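Phosphoinositol-specific phospholipase C (Pseudomonas sp., PDB 5FYP) probably cleaves phosphatidylinositol lipids at the phosphodiester bond in a calcium-dependent reaction, giving diacylglycerol and a phosphorylated inositol. Local coordinates at residues S125-S129 and G130-K134; S197-A200 and E201-S205. All coordinates share one frame; numbering follows the deposited sequence.

Contact 1 of 2, residues S125-S129 and G130-K134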
loop_
_atom_site.group_PDB
_atom_site.type_symbol
_atom_site.label_atom_id
_atom_site.label_comp_id
_atom_site.label_asym_id
_atom_site.label_seq_id
_atom_site.Cartn_x
_atom_site.Cartn_y
_atom_site.Cartn_z
ATOM N N SER A 125 18.569 0.066 -7.536
ATOM C CA SER A 125 20.031 0.008 -7.751
ATOM C C SER A 125 20.497 -1.407 -7.989
ATOM O O SER A 125 19.764 -2.365 -7.792
ATOM C CB SER A 125 20.793 0.562 -6.548
ATOM O OG SER A 125 21.017 -0.392 -5.513
ATOM N N LYS A 126 21.756 -1.508 -8.417
ATOM C CA LYS A 126 22.478 -2.786 -8.399
ATOM C C LYS A 126 23.011 -3.076 -6.991
ATOM O O LYS A 126 22.978 -2.228 -6.091
ATOM C CB LYS A 126 23.580 -2.812 -9.461
ATOM C CG LYS A 126 23.088 -2.608 -10.887
ATOM C CD LYS A 126 22.147 -3.670 -11.386
ATOM C CE LYS A 126 21.759 -3.424 -12.838
ATOM N NZ LYS A 126 20.684 -4.365 -13.260
ATOM N N GLU A 127 23.573 -4.262 -6.825
ATOM C CA GLU A 127 23.991 -4.734 -5.499
ATOM C C GLU A 127 24.973 -3.786 -4.837
ATOM O O GLU A 127 24.846 -3.513 -3.643
ATOM C CB GLU A 127 24.564 -6.159 -5.553
ATOM C CG GLU A 127 23.541 -7.305 -5.636
ATOM C CD GLU A 127 22.667 -7.342 -6.900
ATOM O OE1 GLU A 127 23.020 -6.705 -7.951
ATOM O OE2 GLU A 127 21.604 -8.028 -6.834
ATOM N N SER A 128 25.920 -3.248 -5.608
ATOM C CA SER A 128 26.958 -2.406 -5.037
ATOM C C SER A 128 26.478 -1.191 -4.301
ATOM O O SER A 128 27.118 -0.722 -3.359
ATOM C CB SER A 128 27.942 -1.924 -6.117
ATOM O OG SER A 128 27.325 -1.685 -7.379
ATOM N N SER A 129 25.362 -0.647 -4.749
ATOM C CA SER A 129 24.830 0.577 -4.160
ATOM C C SER A 129 23.860 0.339 -3.007
ATOM O O SER A 129 23.466 1.295 -2.360
ATOM C CB SER A 129 24.188 1.466 -5.203
ATOM O OG SER A 129 25.172 1.991 -6.083
ATOM N N GLY A 130 23.495 -0.905 -2.732
ATOM C CA GLY A 130 22.769 -1.210 -1.495
ATOM C C GLY A 130 21.290 -0.841 -1.466
ATOM O O GLY A 130 20.706 -0.704 -0.398
ATOM N N ARG A 131 20.694 -0.696 -2.655
ATOM C CA ARG A 131 19.260 -0.341 -2.766
ATOM C C ARG A 131 18.555 -1.227 -3.800
ATOM O O ARG A 131 17.747 -0.763 -4.612
ATOM C CB ARG A 131 19.098 1.156 -3.064
ATOM C CG ARG A 131 19.617 2.055 -1.939
ATOM C CD ARG A 131 19.285 3.527 -2.211
ATOM N NE ARG A 131 19.867 3.948 -3.485
ATOM C CZ ARG A 131 21.103 4.367 -3.654
ATOM N NH1 ARG A 131 21.901 4.594 -2.607
ATOM N NH2 ARG A 131 21.568 4.640 -4.861
ATOM N N THR A 132 18.842 -2.514 -3.729
ATOM C CA THR A 132 18.167 -3.525 -4.539
ATOM C C THR A 132 16.814 -3.896 -3.905
ATOM O O THR A 132 16.541 -3.554 -2.770
ATOM C CB THR A 132 19.022 -4.788 -4.630
ATOM O OG1 THR A 132 19.043 -5.422 -3.349
ATOM C CG2 THR A 132 20.423 -4.520 -5.153
ATOM N N PRO A 133 15.992 -4.666 -4.638
ATOM C CA PRO A 133 14.793 -5.251 -4.012
ATOM C C PRO A 133 15.090 -5.981 -2.700
ATOM O O PRO A 133 14.320 -5.854 -1.754
ATOM C CB PRO A 133 14.256 -6.157 -5.108
ATOM C CG PRO A 133 14.609 -5.399 -6.357
ATOM C CD PRO A 133 15.995 -4.878 -6.091
ATOM N N LYS A 134 16.172 -6.755 -2.668
ATOM C CA LYS A 134 16.525 -7.458 -1.457
ATOM C C LYS A 134 16.845 -6.490 -0.293
ATOM O O LYS A 134 16.414 -6.707 0.840
ATOM C CB LYS A 134 17.695 -8.399 -1.703
ATOM C CG LYS A 134 18.164 -9.191 -0.496
ATOM C CD LYS A 134 18.938 -10.397 -0.987
ATOM C CE LYS A 134 19.689 -11.166 0.082
ATOM N NZ LYS A 134 20.579 -10.325 0.931
HETATM O O HOH W 1 25.123 4.232 -2.234
#

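Contact 2 of 2, residues S197-A200 and E201-S205. With SO4 (sulfate ion), chain E.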
loop_
_atom_site.group_PDB
_atom_site.type_symbol
_atom_site.label_atom_id
_atom_site.label_comp_id
_atom_site.label_asym_id
_atom_site.label_seq_id
_atom_site.Cartn_x
_atom_site.Cartn_y
_atom_site.Cartn_z
ATOM N N SER A 197 7.717 -5.341 -11.748
ATOM C CA SER A 197 8.096 -6.630 -12.308
ATOM C C SER A 197 9.514 -7.026 -11.877
ATOM O O SER A 197 9.762 -8.180 -11.543
ATOM C CB SER A 197 7.967 -6.579 -13.817
ATOM O OG SER A 197 8.068 -7.890 -14.366
ATOM N N GLN A 198 10.390 -6.038 -11.836
ATOM C CA GLN A 198 11.766 -6.275 -11.397
ATOM C C GLN A 198 11.788 -6.715 -9.920
ATOM O O GLN A 198 12.531 -7.619 -9.547
ATOM C CB GLN A 198 12.588 -5.015 -11.586
ATOM C CG GLN A 198 12.869 -4.708 -13.054
ATOM C CD GLN A 198 13.189 -3.246 -13.317
ATOM O OE1 GLN A 198 13.469 -2.472 -12.416
ATOM N NE2 GLN A 198 13.179 -2.872 -14.559
ATOM N N TYR A 199 10.994 -6.034 -9.089
ATOM C CA TYR A 199 10.904 -6.400 -7.677
ATOM C C TYR A 199 10.406 -7.840 -7.514
ATOM O O TYR A 199 11.008 -8.644 -6.797
ATOM C CB TYR A 199 10.016 -5.389 -6.954
ATOM C CG TYR A 199 9.725 -5.802 -5.532
ATOM C CD1 TYR A 199 10.617 -5.501 -4.496
ATOM C CD2 TYR A 199 8.595 -6.526 -5.221
ATOM C CE1 TYR A 199 10.394 -5.937 -3.207
ATOM C CE2 TYR A 199 8.337 -6.962 -3.926
ATOM C CZ TYR A 199 9.262 -6.675 -2.919
ATOM O OH TYR A 199 9.005 -7.141 -1.669
ATOM N N ALA A 200 9.319 -8.191 -8.198
ATOM C CA ALA A 200 8.746 -9.516 -8.060
ATOM C C ALA A 200 9.668 -10.600 -8.606
ATOM O O ALA A 200 9.752 -11.692 -8.040
ATOM C CB ALA A 200 7.376 -9.587 -8.723
ATOM N N GLU A 201 10.356 -10.319 -9.714
ATOM C CA GLU A 201 11.317 -11.300 -10.249
ATOM C C GLU A 201 12.468 -11.536 -9.284
ATOM O O GLU A 201 12.951 -12.654 -9.166
ATOM C CB GLU A 201 11.797 -10.854 -11.628
ATOM C CG GLU A 201 10.689 -11.052 -12.642
ATOM C CD GLU A 201 11.104 -11.290 -14.034
ATOM O OE1 GLU A 201 12.283 -10.939 -14.359
ATOM O OE2 GLU A 201 10.194 -11.812 -14.746
ATOM N N ALA A 202 12.882 -10.497 -8.588
ATOM C CA ALA A 202 13.986 -10.622 -7.626
ATOM C C ALA A 202 13.568 -11.378 -6.352
ATOM O O ALA A 202 14.340 -12.188 -5.854
ATOM C CB ALA A 202 14.518 -9.254 -7.257
ATOM N N ARG A 203 12.382 -11.096 -5.848
ATOM C CA ARG A 203 11.988 -11.562 -4.515
ATOM C C ARG A 203 11.085 -12.791 -4.514
ATOM O O ARG A 203 11.002 -13.478 -3.503
ATOM C CB ARG A 203 11.344 -10.432 -3.706
ATOM C CG ARG A 203 12.227 -9.191 -3.540
ATOM C CD ARG A 203 13.621 -9.474 -3.055
ATOM N NE ARG A 203 13.614 -10.191 -1.780
ATOM C CZ ARG A 203 14.466 -11.161 -1.427
ATOM N NH1 ARG A 203 15.428 -11.578 -2.254
ATOM N NH2 ARG A 203 14.313 -11.775 -0.280
ATOM N N THR A 204 10.352 -13.001 -5.615
ATOM C CA THR A 204 9.400 -14.100 -5.784
ATOM C C THR A 204 8.565 -14.277 -4.512
ATOM O O THR A 204 8.011 -13.301 -3.988
ATOM C CB THR A 204 10.054 -15.355 -6.366
ATOM O OG1 THR A 204 11.026 -15.887 -5.465
ATOM C CG2 THR A 204 10.669 -15.060 -7.721
ATOM N N SER A 205 8.474 -15.494 -3.987
ATOM C CA SER A 205 7.593 -15.777 -2.835
ATOM C C SER A 205 8.116 -15.220 -1.521
ATOM O O SER A 205 7.389 -15.216 -0.532
ATOM C CB SER A 205 7.390 -17.282 -2.674
ATOM O OG SER A 205 8.630 -17.920 -2.426
HETATM S S SO4 E . 17.087 -14.385 -0.050
HETATM O O1 SO4 E . 16.936 -13.924 -1.476
HETATM O O2 SO4 E . 18.517 -14.179 0.341
HETATM O O3 SO4 E . 16.216 -13.557 0.844
HETATM O O4 SO4 E . 16.912 -15.869 0.110
#

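Contact 1 of 2, residues S125-S129 and G130-K134
S125 meets R131 twice: its backbone N gives a bond to R131 O (3.1 Å, 157° at the hydrogen), and its OG takes the backbone N-H of R131 at 2.9 Å, more bent at 136°. The same OG donates to K126 O over 2.7 Å; with chi1 at 85° the hydroxyl stands between the S125 N and carbonyl carbon, facing both partners. K126 O is thus gripped twice, by S125 OG and S129 N from opposite faces of its plane. E127 O receives G130 N at 3.1 Å. The side chain of E127 bends at chi2, and its carboxylate carbon CD comes to 4.0 Å from T132 CG2, the two side chains crossing at about a right angle. S129 O lies over one face of the R131 guanidinium, 3.7 Å from NH1, and a water weakly bonded to this oxygen also reaches NH1. D53 and S62 O hold the same guanidinium from outside the turn. G130, at positive phi, turns the chain back toward S125. The result is a loop closed by S125-R131 bonds round a short 3-10 turn (127-129), between strand 114-120 and helix 133-144, leading to T132, the N-cap of that helix, whose OG1 bonds to D135.

Contact 2 of 2, residues S197-A200 and E201-S205
E201 closes a turn on S197 near the end of helix 193-203, the helical element of a beta-alpha-beta unit between strands 184-189 and 210-211. Its N bonds to S197 O at 2.9 Å, nearly straight (160°), while its CG lies alongside that oxygen at 3.2 Å. From there the chain runs extended, and OE2 reaches S229 OG. A200 works mainly through its carbonyl: O accepts T204 N at 2.8 Å, the last helical bond before T204 takes positive phi and leaves the helix, and T204 CG2 rests beside the same oxygen. The methyl of A200 packs on I211 and S232. Y199, with CG anti to its N (chi1 172°), swings its ring along the helix, where R203 crosses one face: R203 CG stands 4.1 Å from the ring centroid, displaced toward the rim, a CH-pi contact. D137 takes a hydrogen bond from Y199 OH and forms a salt bridge with R203 NE. The R203 chain bends at chi2 and chi3, and its guanidinium plane lies 70° from the ring. A sulfate, probably from the crystallisation liquor, sits at the guanidinium edge, with R203 NH1 on its O1 at 2.9 Å and R203 NH2 on its O3 at 2.8 Å.

How the contacts relate
Contacts 1 and 2, centres about 13 Å apart, are local turns at neighbouring helix ends: contact 1 leads into helix 133-144, and contact 2 closes helix 193-203. Both mix buried and exposed residues, but contact 1 lies farther out, its centre about 22 Å from that of the chain against about 17 Å. They meet through P133, whose CB packs 3.7 Å from Y199 CD1 and 3.8 Å from A202 CB; K134 lies against R203. Contact 1 relies on a serine hydroxyl, irregular loop backbone bonds and an arginine paired with D53; contact 2 combines regular helical bonds with aromatic-aliphatic packing and an arginine-sulfate pair.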